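Local coordinates for putative oxidoreductase molybdopterin-binding subunit (Sulfolobus tokodaii, PDB 4ZOH), which probably serves as the molybdenum-binding catalytic subunit of an oxidoreductase of the aldehyde oxidase and xanthine dehydrogenase family, holding the metal on a pterin cytosine dinucleotide, at residues 150-161 / 253-264; 336-344 / 409-417. One frame throughout, in Å; residues are numbered along the deposited sequence.

Interaction 1: residues 150-161 / 253-264; sequences TISDTLINQRVI and GHGRDKKLKFEV
Arg256 and Asp257 break the regular pairing of these two antiparallel strands: both carry positive phi, and Asp257 and Lys258 together face the single residue Asn157, a G1 beta bulge. The register is the same on both sides of it: Asn157 pairs with Lys258 and Val160 with Gly255. The Asp257 carboxylate and the His254 ring grip Arg159 between them. Its chain runs extended, with CG anti to the backbone N (chi1 -160°), and reaches across the neighbouring strand. Arg159 NE donates to His254 ND1 at 3.0 Å, lying almost in the plane of the imidazole, whereas Arg159 NH2 meets the anti lone pair of Asp257 OD2 at 2.8 Å in a salt bridge. The two planes are steeply turned, 68° between guanidinium and carboxylate. With ND1 accepting and NE2 bonded to the carbonyl of Phe249, the imidazole is fixed in rotation and is probably neutral; Ile161 CG1 sits over one of its faces, 4.0 Å from the centroid. A water gives to Asp257 OD1 at 2.8 Å and to the carbonyl of Asn157, tying the bulge to the facing strand.

Farther along, regular pairing is clear at Leu155 and Leu260, where Leu260 N donates to Leu155 O at 2.9 Å. The Phe262 ring swings across to the other strand: chi1 of 79° sets CG between the backbone N and carbonyl carbon, which puts CE2 3.7 Å from Leu155 CG and one face over the backbone N of Asp153.

This is a twisted antiparallel pair closing one edge of the mixed sheet 129-138, 313-321, 272-282, 254-266 and 149-161, with a G1 bulge toward the end nearer the molybdenum cofactor.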
loop_
_atom_site.group_PDB
_atom_site.type_symbol
_atom_site.label_atom_id
_atom_site.label_comp_id
_atom_site.label_asym_id
_atom_site.label_seq_id
_atom_site.Cartn_x
_atom_site.Cartn_y
_atom_site.Cartn_z
ATOM N N THR A 150 -23.130 -60.448 11.595
ATOM C CA THR A 150 -22.884 -59.046 11.825
ATOM C C THR A 150 -21.559 -58.840 12.494
ATOM O O THR A 150 -21.130 -59.642 13.347
ATOM C CB THR A 150 -24.020 -58.321 12.644
ATOM O OG1 THR A 150 -23.986 -58.752 14.009
ATOM C CG2 THR A 150 -25.313 -58.595 12.040
ATOM N N ILE A 151 -20.941 -57.713 12.132
ATOM C CA ILE A 151 -19.619 -57.338 12.642
ATOM C C ILE A 151 -19.720 -55.983 13.320
ATOM O O ILE A 151 -20.317 -55.090 12.768
ATOM C CB ILE A 151 -18.544 -57.225 11.469
ATOM C CG1 ILE A 151 -18.569 -58.440 10.487
ATOM C CG2 ILE A 151 -17.122 -56.939 12.002
ATOM C CD1 ILE A 151 -17.978 -59.691 11.053
ATOM N N SER A 152 -19.041 -55.812 14.456
ATOM C CA SER A 152 -19.106 -54.540 15.201
ATOM C C SER A 152 -17.751 -54.066 15.577
ATOM O O SER A 152 -16.923 -54.869 15.925
ATOM C CB SER A 152 -19.908 -54.720 16.498
ATOM O OG SER A 152 -21.229 -54.891 16.106
ATOM N N ASP A 153 -17.544 -52.750 15.541
ATOM C CA ASP A 153 -16.358 -52.136 16.143
ATOM C C ASP A 153 -16.557 -50.599 16.239
ATOM O O ASP A 153 -17.584 -50.070 15.852
ATOM C CB ASP A 153 -15.090 -52.465 15.293
ATOM C CG ASP A 153 -13.871 -52.617 16.127
ATOM O OD1 ASP A 153 -13.024 -53.460 15.775
ATOM O OD2 ASP A 153 -13.757 -51.948 17.174
ATOM N N THR A 154 -15.573 -49.923 16.809
ATOM C CA THR A 154 -15.570 -48.469 16.861
ATOM C C THR A 154 -14.365 -47.926 16.049
ATOM O O THR A 154 -13.232 -48.258 16.349
ATOM C CB THR A 154 -15.567 -48.031 18.340
ATOM O OG1 THR A 154 -16.859 -48.375 18.880
ATOM C CG2 THR A 154 -15.306 -46.537 18.500
ATOM N N LEU A 155 -14.647 -47.130 15.027
ATOM C CA LEU A 155 -13.599 -46.532 14.186
ATOM C C LEU A 155 -13.460 -45.071 14.529
ATOM O O LEU A 155 -14.456 -44.376 14.632
ATOM C CB LEU A 155 -13.968 -46.660 12.703
ATOM C CG LEU A 155 -14.311 -48.024 12.135
ATOM C CD1 LEU A 155 -14.688 -47.901 10.665
ATOM C CD2 LEU A 155 -13.149 -48.978 12.412
ATOM N N ILE A 156 -12.222 -44.620 14.676
ATOM C CA ILE A 156 -11.903 -43.277 14.920
ATOM C C ILE A 156 -11.256 -42.599 13.682
ATOM O O ILE A 156 -10.338 -43.159 13.029
ATOM C CB ILE A 156 -10.955 -43.183 16.091
ATOM C CG1 ILE A 156 -11.611 -43.842 17.314
ATOM C CG2 ILE A 156 -10.504 -41.718 16.275
ATOM C CD1 ILE A 156 -10.924 -43.551 18.636
ATOM N N ASN A 157 -11.723 -41.376 13.409
ATOM C CA ASN A 157 -11.135 -40.478 12.455
ATOM C C ASN A 157 -10.691 -39.307 13.272
ATOM O O ASN A 157 -11.518 -38.493 13.721
ATOM C CB ASN A 157 -12.183 -40.191 11.372
ATOM C CG ASN A 157 -11.598 -39.469 10.142
ATOM O OD1 ASN A 157 -11.199 -38.289 10.242
ATOM N ND2 ASN A 157 -11.639 -40.141 8.942
ATOM N N GLN A 158 -9.400 -39.252 13.544
ATOM C CA GLN A 158 -8.898 -38.391 14.606
ATOM C C GLN A 158 -8.906 -36.912 14.208
ATOM O O GLN A 158 -9.020 -36.571 13.019
ATOM C CB GLN A 158 -7.481 -38.803 15.032
ATOM C CG GLN A 158 -6.284 -38.303 14.169
ATOM C CD GLN A 158 -6.140 -38.899 12.746
ATOM O OE1 GLN A 158 -7.089 -39.337 12.100
ATOM N NE2 GLN A 158 -4.907 -38.853 12.234
ATOM N N ARG A 159 -8.766 -36.029 15.195
ATOM C CA ARG A 159 -8.626 -34.584 14.904
ATOM C C ARG A 159 -7.297 -34.284 14.124
ATOM O O ARG A 159 -6.259 -34.758 14.506
ATOM C CB ARG A 159 -8.551 -33.869 16.212
ATOM C CG ARG A 159 -8.883 -32.400 16.116
ATOM C CD ARG A 159 -9.086 -31.877 17.564
ATOM N NE ARG A 159 -9.716 -30.562 17.589
ATOM C CZ ARG A 159 -10.996 -30.336 17.366
ATOM N NH1 ARG A 159 -11.456 -29.075 17.363
ATOM N NH2 ARG A 159 -11.828 -31.336 17.108
ATOM N N VAL A 160 -7.348 -33.438 13.117
ATOM C CA VAL A 160 -6.084 -32.973 12.489
ATOM C C VAL A 160 -6.120 -31.436 12.401
ATOM O O VAL A 160 -7.154 -30.839 12.702
ATOM C CB VAL A 160 -5.932 -33.568 11.051
ATOM C CG1 VAL A 160 -5.747 -35.111 11.100
ATOM C CG2 VAL A 160 -7.138 -33.180 10.218
ATOM N N ILE A 161 -5.012 -30.817 11.948
ATOM C CA ILE A 161 -4.936 -29.385 11.830
ATOM C C ILE A 161 -4.474 -28.991 10.418
ATOM O O ILE A 161 -3.415 -29.444 9.971
ATOM C CB ILE A 161 -3.969 -28.849 12.882
ATOM C CG1 ILE A 161 -4.473 -29.252 14.296
ATOM C CG2 ILE A 161 -3.850 -27.312 12.783
ATOM C CD1 ILE A 161 -3.390 -29.078 15.381
ATOM N N GLY A 253 -7.789 -24.108 12.280
ATOM C CA GLY A 253 -7.664 -25.198 11.329
ATOM C C GLY A 253 -7.831 -26.622 11.864
ATOM O O GLY A 253 -7.491 -27.562 11.136
ATOM N N HIS A 254 -8.373 -26.810 13.086
ATOM C CA HIS A 254 -8.751 -28.169 13.579
ATOM C C HIS A 254 -9.917 -28.733 12.820
ATOM O O HIS A 254 -10.890 -28.039 12.602
ATOM C CB HIS A 254 -9.098 -28.152 15.071
ATOM C CG HIS A 254 -7.970 -27.734 15.943
ATOM N ND1 HIS A 254 -7.749 -28.292 17.190
ATOM C CD2 HIS A 254 -6.978 -26.830 15.747
ATOM C CE1 HIS A 254 -6.666 -27.746 17.727
ATOM N NE2 HIS A 254 -6.170 -26.858 16.868
ATOM N N GLY A 255 -9.803 -29.983 12.353
ATOM C CA GLY A 255 -10.898 -30.573 11.564
ATOM C C GLY A 255 -11.013 -32.049 11.843
ATOM O O GLY A 255 -10.272 -32.570 12.676
ATOM N N ARG A 256 -11.920 -32.730 11.133
ATOM C CA ARG A 256 -12.140 -34.200 11.299
ATOM C C ARG A 256 -12.754 -34.508 12.711
ATOM O O ARG A 256 -13.822 -34.003 12.987
ATOM C CB ARG A 256 -10.862 -35.036 11.023
ATOM C CG ARG A 256 -10.333 -34.839 9.599
ATOM C CD ARG A 256 -11.129 -35.456 8.438
ATOM N NE ARG A 256 -10.258 -35.488 7.227
ATOM C CZ ARG A 256 -10.250 -34.573 6.242
ATOM N NH1 ARG A 256 -11.133 -33.565 6.219
ATOM N NH2 ARG A 256 -9.419 -34.707 5.194
ATOM N N ASP A 257 -12.118 -35.375 13.494
ATOM C CA ASP A 257 -12.440 -35.655 14.883
ATOM C C ASP A 257 -13.897 -36.203 14.981
ATOM O O ASP A 257 -14.776 -35.531 15.554
ATOM C CB ASP A 257 -12.235 -34.381 15.777
ATOM C CG ASP A 257 -11.992 -34.741 17.207
ATOM O OD1 ASP A 257 -12.041 -35.956 17.444
ATOM O OD2 ASP A 257 -11.710 -33.895 18.124
ATOM N N LYS A 258 -14.141 -37.355 14.343
ATOM C CA LYS A 258 -15.416 -38.096 14.374
ATOM C C LYS A 258 -15.220 -39.592 14.647
ATOM O O LYS A 258 -14.258 -40.185 14.179
ATOM C CB LYS A 258 -16.224 -37.883 13.101
ATOM C CG LYS A 258 -16.401 -36.432 12.763
ATOM C CD LYS A 258 -17.108 -36.251 11.467
ATOM C CE LYS A 258 -17.445 -34.773 11.327
ATOM N NZ LYS A 258 -16.133 -34.011 11.261
ATOM N N LYS A 259 -16.141 -40.178 15.406
ATOM C CA LYS A 259 -16.117 -41.579 15.873
ATOM C C LYS A 259 -17.358 -42.306 15.362
ATOM O O LYS A 259 -18.501 -41.792 15.528
ATOM C CB LYS A 259 -16.160 -41.584 17.411
ATOM C CG LYS A 259 -15.667 -42.872 18.072
ATOM C CD LYS A 259 -15.936 -42.914 19.573
ATOM C CE LYS A 259 -14.660 -42.700 20.310
ATOM N NZ LYS A 259 -14.898 -43.153 21.694
ATOM N N LEU A 260 -17.181 -43.481 14.748
ATOM C CA LEU A 260 -18.349 -44.323 14.388
ATOM C C LEU A 260 -18.363 -45.634 15.169
ATOM O O LEU A 260 -17.397 -46.425 15.069
ATOM C CB LEU A 260 -18.432 -44.601 12.888
ATOM C CG LEU A 260 -19.681 -45.336 12.468
ATOM C CD1 LEU A 260 -20.897 -44.422 12.555
ATOM C CD2 LEU A 260 -19.498 -45.804 11.026
ATOM N N LYS A 261 -19.417 -45.819 15.998
ATOM C CA LYS A 261 -19.765 -47.124 16.638
ATOM C C LYS A 261 -20.647 -47.755 15.591
ATOM O O LYS A 261 -21.724 -47.199 15.261
ATOM C CB LYS A 261 -20.577 -46.952 17.928
ATOM C CG LYS A 261 -20.110 -45.849 18.900
ATOM C CD LYS A 261 -19.078 -46.328 19.926
ATOM C CE LYS A 261 -18.864 -45.363 21.090
ATOM N NZ LYS A 261 -20.037 -45.361 22.019
ATOM N N PHE A 262 -20.189 -48.863 14.991
ATOM C CA PHE A 262 -20.934 -49.413 13.820
ATOM C C PHE A 262 -21.296 -50.877 14.046
ATOM O O PHE A 262 -20.661 -51.567 14.825
ATOM C CB PHE A 262 -20.174 -49.216 12.470
ATOM C CG PHE A 262 -19.055 -50.219 12.239
ATOM C CD1 PHE A 262 -19.326 -51.505 11.710
ATOM C CD2 PHE A 262 -17.752 -49.910 12.588
ATOM C CE1 PHE A 262 -18.311 -52.447 11.563
ATOM C CE2 PHE A 262 -16.729 -50.827 12.409
ATOM C CZ PHE A 262 -17.008 -52.095 11.881
ATOM N N GLU A 263 -22.289 -51.359 13.318
ATOM C CA GLU A 263 -22.490 -52.770 13.232
ATOM C C GLU A 263 -22.885 -52.988 11.809
ATOM O O GLU A 263 -23.751 -52.287 11.292
ATOM C CB GLU A 263 -23.575 -53.249 14.238
ATOM C CG GLU A 263 -24.347 -54.515 13.831
ATOM C CD GLU A 263 -25.285 -55.059 14.919
ATOM O OE1 GLU A 263 -25.308 -56.314 15.137
ATOM O OE2 GLU A 263 -25.987 -54.244 15.571
ATOM N N VAL A 264 -22.261 -53.978 11.149
ATOM C CA VAL A 264 -22.596 -54.143 9.726
ATOM C C VAL A 264 -23.252 -55.516 9.569
ATOM O O VAL A 264 -22.836 -56.506 10.192
ATOM C CB VAL A 264 -21.341 -53.883 8.781
ATOM C CG1 VAL A 264 -20.190 -54.810 9.111
ATOM C CG2 VAL A 264 -21.671 -53.968 7.313
HETATM O O HOH W 1 -24.049 -53.710 17.387
HETATM O O HOH W 2 -12.493 -38.574 16.696
HETATM O O HOH W 3 -8.993 -36.966 17.787
#

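Interaction 2: residues 336-344 / 409-417; sequences RPEGIYFIE and SSYIEITAF
Helix 336-344 runs at 141° to strand 409-412, with 8.7 Å between the two axes; Ile340 and Glu344 meet the strand, and Arg336 the loop after it, one residue per turn. Past the strand, Arg336 takes hold of Glu413 side-on. Arg336 NE gives to Glu413 OE1 at 2.8 Å and Arg336 NH1 to Glu413 OE2 at 2.9 Å, both bonds nearly straight, with the guanidinium and carboxylate planes close to coplanar. Bends at chi2 and chi3 (101° and 67°) fold the arginine chain along the loop, so that its CD packs against Ile414 CG1 at 3.6 Å and Phe417 CZ lies over one guanidinium face. Glu413 OE1 accepts a second hydrogen bond, from the backbone N of Ile414, which comes from above the carboxylate plane and pins the acid to its own loop. Arg336 NH1 has another acid partner in Glu672.

One turn on, Ile340 is the apolar member of the row. Its CG2 branch rests 3.6 Å from Tyr411 CB, and its CD1 methyl reaches the carbonyl of Ile412, 3.5 Å from that O. A turn further Glu344 curls back on itself to meet the strand, and Ser410 N donates to Glu344 OE1 at 2.8 Å, again from well above the carboxylate plane. Arg362 and Tyr309 engage the same carboxylate, OE1 and OE2 respectively.

The two buried acids are thus each held by several donors, and the charges are paired within the protein interior. Arg336 would be expected to favour the ionised form of Glu413, and Arg362 that of Glu344. A helix of one family region is in this way held, at its first turn and again two turns on, to the strand and loop of the next, with the Arg336 side chain about 6 Å from the bound pterin cytosine dinucleotide.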
loop_
_atom_site.group_PDB
_atom_site.type_symbol
_atom_site.label_atom_id
_atom_site.label_comp_id
_atom_site.label_asym_id
_atom_site.label_seq_id
_atom_site.Cartn_x
_atom_site.Cartn_y
_atom_site.Cartn_z
ATOM N N ARG A 336 -16.798 -35.282 4.230
ATOM C CA ARG A 336 -16.827 -36.406 3.265
ATOM C C ARG A 336 -15.709 -37.443 3.463
ATOM O O ARG A 336 -15.988 -38.651 3.335
ATOM C CB ARG A 336 -16.925 -35.926 1.844
ATOM C CG ARG A 336 -18.282 -35.373 1.496
ATOM C CD ARG A 336 -18.325 -33.858 1.495
ATOM N NE ARG A 336 -17.518 -33.359 0.409
ATOM C CZ ARG A 336 -17.133 -32.084 0.242
ATOM N NH1 ARG A 336 -16.366 -31.755 -0.816
ATOM N NH2 ARG A 336 -17.498 -31.147 1.125
ATOM N N PRO A 337 -14.471 -36.998 3.860
ATOM C CA PRO A 337 -13.419 -37.968 4.123
ATOM C C PRO A 337 -13.808 -38.948 5.251
ATOM O O PRO A 337 -13.518 -40.183 5.157
ATOM C CB PRO A 337 -12.246 -37.108 4.596
ATOM C CG PRO A 337 -12.463 -35.828 3.925
ATOM C CD PRO A 337 -13.925 -35.613 3.853
ATOM N N GLU A 338 -14.355 -38.409 6.337
ATOM C CA GLU A 338 -14.742 -39.264 7.468
ATOM C C GLU A 338 -15.756 -40.343 7.039
ATOM O O GLU A 338 -15.571 -41.509 7.311
ATOM C CB GLU A 338 -15.284 -38.418 8.605
ATOM C CG GLU A 338 -14.286 -37.389 9.137
ATOM C CD GLU A 338 -14.401 -36.027 8.437
ATOM O OE1 GLU A 338 -14.221 -35.945 7.185
ATOM O OE2 GLU A 338 -14.647 -34.997 9.147
ATOM N N GLY A 339 -16.792 -39.933 6.349
ATOM C CA GLY A 339 -17.857 -40.834 5.871
ATOM C C GLY A 339 -17.360 -41.933 4.899
ATOM O O GLY A 339 -17.671 -43.093 5.118
ATOM N N ILE A 340 -16.680 -41.555 3.793
ATOM C CA ILE A 340 -15.972 -42.515 2.911
ATOM C C ILE A 340 -14.954 -43.386 3.703
ATOM O O ILE A 340 -14.928 -44.595 3.532
ATOM C CB ILE A 340 -15.342 -41.818 1.676
ATOM C CG1 ILE A 340 -16.398 -41.119 0.834
ATOM C CG2 ILE A 340 -14.422 -42.769 0.842
ATOM C CD1 ILE A 340 -17.558 -42.049 0.439
ATOM N N TYR A 341 -14.173 -42.802 4.614
ATOM C CA TYR A 341 -13.254 -43.571 5.422
ATOM C C TYR A 341 -14.012 -44.672 6.207
ATOM O O TYR A 341 -13.564 -45.845 6.240
ATOM C CB TYR A 341 -12.525 -42.665 6.391
ATOM C CG TYR A 341 -11.831 -43.327 7.591
ATOM C CD1 TYR A 341 -10.583 -43.914 7.477
ATOM C CD2 TYR A 341 -12.424 -43.306 8.886
ATOM C CE1 TYR A 341 -9.939 -44.505 8.593
ATOM C CE2 TYR A 341 -11.790 -43.884 9.990
ATOM C CZ TYR A 341 -10.543 -44.485 9.857
ATOM O OH TYR A 341 -9.865 -45.041 11.016
ATOM N N PHE A 342 -15.129 -44.273 6.866
ATOM C CA PHE A 342 -15.952 -45.224 7.567
ATOM C C PHE A 342 -16.444 -46.380 6.692
ATOM O O PHE A 342 -16.161 -47.525 7.058
ATOM C CB PHE A 342 -17.079 -44.527 8.374
ATOM C CG PHE A 342 -16.553 -43.684 9.561
ATOM C CD1 PHE A 342 -15.594 -44.162 10.390
ATOM C CD2 PHE A 342 -17.046 -42.412 9.793
ATOM C CE1 PHE A 342 -15.131 -43.407 11.474
ATOM C CE2 PHE A 342 -16.611 -41.659 10.865
ATOM C CZ PHE A 342 -15.633 -42.129 11.691
ATOM N N ILE A 343 -17.121 -46.118 5.564
ATOM C CA ILE A 343 -17.611 -47.197 4.748
ATOM C C ILE A 343 -16.450 -48.053 4.150
ATOM O O ILE A 343 -16.557 -49.282 4.106
ATOM C CB ILE A 343 -18.643 -46.766 3.667
ATOM C CG1 ILE A 343 -19.342 -48.004 3.051
ATOM C CG2 ILE A 343 -18.067 -45.838 2.570
ATOM C CD1 ILE A 343 -20.055 -48.896 4.077
ATOM N N GLU A 344 -15.339 -47.422 3.737
ATOM C CA GLU A 344 -14.215 -48.158 3.111
ATOM C C GLU A 344 -13.427 -48.975 4.112
ATOM O O GLU A 344 -12.946 -50.076 3.791
ATOM C CB GLU A 344 -13.328 -47.239 2.278
ATOM C CG GLU A 344 -14.032 -46.594 1.137
ATOM C CD GLU A 344 -14.508 -47.654 0.144
ATOM O OE1 GLU A 344 -13.608 -48.344 -0.412
ATOM O OE2 GLU A 344 -15.768 -47.810 -0.020
ATOM N N SER A 409 -9.428 -48.385 -2.074
ATOM C CA SER A 409 -10.712 -47.885 -1.623
ATOM C C SER A 409 -11.364 -47.189 -2.791
ATOM O O SER A 409 -10.722 -46.744 -3.761
ATOM C CB SER A 409 -10.597 -46.981 -0.329
ATOM O OG SER A 409 -10.059 -45.722 -0.687
ATOM N N SER A 410 -12.667 -47.136 -2.722
ATOM C CA SER A 410 -13.406 -46.494 -3.735
ATOM C C SER A 410 -14.201 -45.349 -3.057
ATOM O O SER A 410 -14.574 -45.477 -1.883
ATOM C CB SER A 410 -14.323 -47.507 -4.297
ATOM O OG SER A 410 -14.802 -46.939 -5.458
ATOM N N TYR A 411 -14.386 -44.227 -3.743
ATOM C CA TYR A 411 -15.012 -43.115 -3.093
ATOM C C TYR A 411 -16.046 -42.582 -4.037
ATOM O O TYR A 411 -15.978 -42.779 -5.265
ATOM C CB TYR A 411 -13.954 -42.018 -2.687
ATOM C CG TYR A 411 -13.499 -41.197 -3.852
ATOM C CD1 TYR A 411 -14.204 -40.064 -4.236
ATOM C CD2 TYR A 411 -12.378 -41.623 -4.672
ATOM C CE1 TYR A 411 -13.825 -39.329 -5.371
ATOM C CE2 TYR A 411 -11.969 -40.873 -5.780
ATOM C CZ TYR A 411 -12.677 -39.736 -6.116
ATOM O OH TYR A 411 -12.336 -39.003 -7.226
ATOM N N ILE A 412 -17.018 -41.897 -3.457
ATOM C CA ILE A 412 -17.888 -40.993 -4.226
ATOM C C ILE A 412 -17.980 -39.708 -3.364
ATOM O O ILE A 412 -17.612 -39.773 -2.201
ATOM C CB ILE A 412 -19.240 -41.649 -4.549
ATOM C CG1 ILE A 412 -19.996 -40.783 -5.544
ATOM C CG2 ILE A 412 -19.996 -42.082 -3.282
ATOM C CD1 ILE A 412 -20.841 -41.499 -6.574
ATOM N N GLU A 413 -18.402 -38.566 -3.928
ATOM C CA GLU A 413 -18.061 -37.308 -3.347
ATOM C C GLU A 413 -19.070 -36.304 -3.825
ATOM O O GLU A 413 -19.726 -36.556 -4.845
ATOM C CB GLU A 413 -16.557 -36.976 -3.686
ATOM C CG GLU A 413 -16.081 -35.537 -3.923
ATOM C CD GLU A 413 -16.043 -34.676 -2.660
ATOM O OE1 GLU A 413 -16.793 -35.018 -1.662
ATOM O OE2 GLU A 413 -15.284 -33.648 -2.670
ATOM N N ILE A 414 -19.233 -35.186 -3.080
ATOM C CA ILE A 414 -20.232 -34.146 -3.437
ATOM C C ILE A 414 -19.504 -32.834 -3.644
ATOM O O ILE A 414 -18.687 -32.480 -2.846
ATOM C CB ILE A 414 -21.398 -34.049 -2.399
ATOM C CG1 ILE A 414 -20.870 -34.212 -0.958
ATOM C CG2 ILE A 414 -22.437 -35.147 -2.696
ATOM C CD1 ILE A 414 -21.870 -33.903 0.185
ATOM N N THR A 415 -19.814 -32.108 -4.710
ATOM C CA THR A 415 -19.004 -30.927 -5.031
ATOM C C THR A 415 -19.890 -29.932 -5.720
ATOM O O THR A 415 -21.004 -30.294 -6.115
ATOM C CB THR A 415 -17.856 -31.274 -6.051
ATOM O OG1 THR A 415 -18.429 -31.434 -7.356
ATOM C CG2 THR A 415 -17.015 -32.499 -5.613
ATOM N N ALA A 416 -19.368 -28.698 -5.903
ATOM C CA ALA A 416 -19.990 -27.662 -6.749
ATOM C C ALA A 416 -21.330 -27.160 -6.152
ATOM O O ALA A 416 -22.387 -27.057 -6.820
ATOM C CB ALA A 416 -20.149 -28.142 -8.187
ATOM N N PHE A 417 -21.266 -26.862 -4.879
ATOM C CA PHE A 417 -22.378 -26.295 -4.128
ATOM C C PHE A 417 -22.719 -24.892 -4.610
ATOM O O PHE A 417 -21.860 -24.140 -5.206
ATOM C CB PHE A 417 -22.003 -26.277 -2.657
ATOM C CG PHE A 417 -21.537 -27.606 -2.129
ATOM C CD1 PHE A 417 -22.436 -28.469 -1.461
ATOM C CD2 PHE A 417 -20.191 -28.035 -2.309
ATOM C CE1 PHE A 417 -21.996 -29.709 -0.951
ATOM C CE2 PHE A 417 -19.765 -29.291 -1.820
ATOM C CZ PHE A 417 -20.679 -30.123 -1.140
#

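From the N terminus, strand 149-161 comes first, and interaction 1 closes a loop when the chain returns as strand 254-266; 91 residues separate 150-161 from 253-264. Only after that does interaction 2 open: helix 336-353 is met by strand 405-412 and the loop after it, and 64 residues separate 336-344 from 409-417. The two closures follow in series, neither nesting nor crossing. In space they touch, with centres 14 Å apart. Lys258 NZ forms a salt bridge with Glu338 OE2, and Tyr341 packs against Asn157, so the helix lies between the sheet of 150-161 / 253-264 and the strand of 409-417, joining two sheets of the cofactor-binding region.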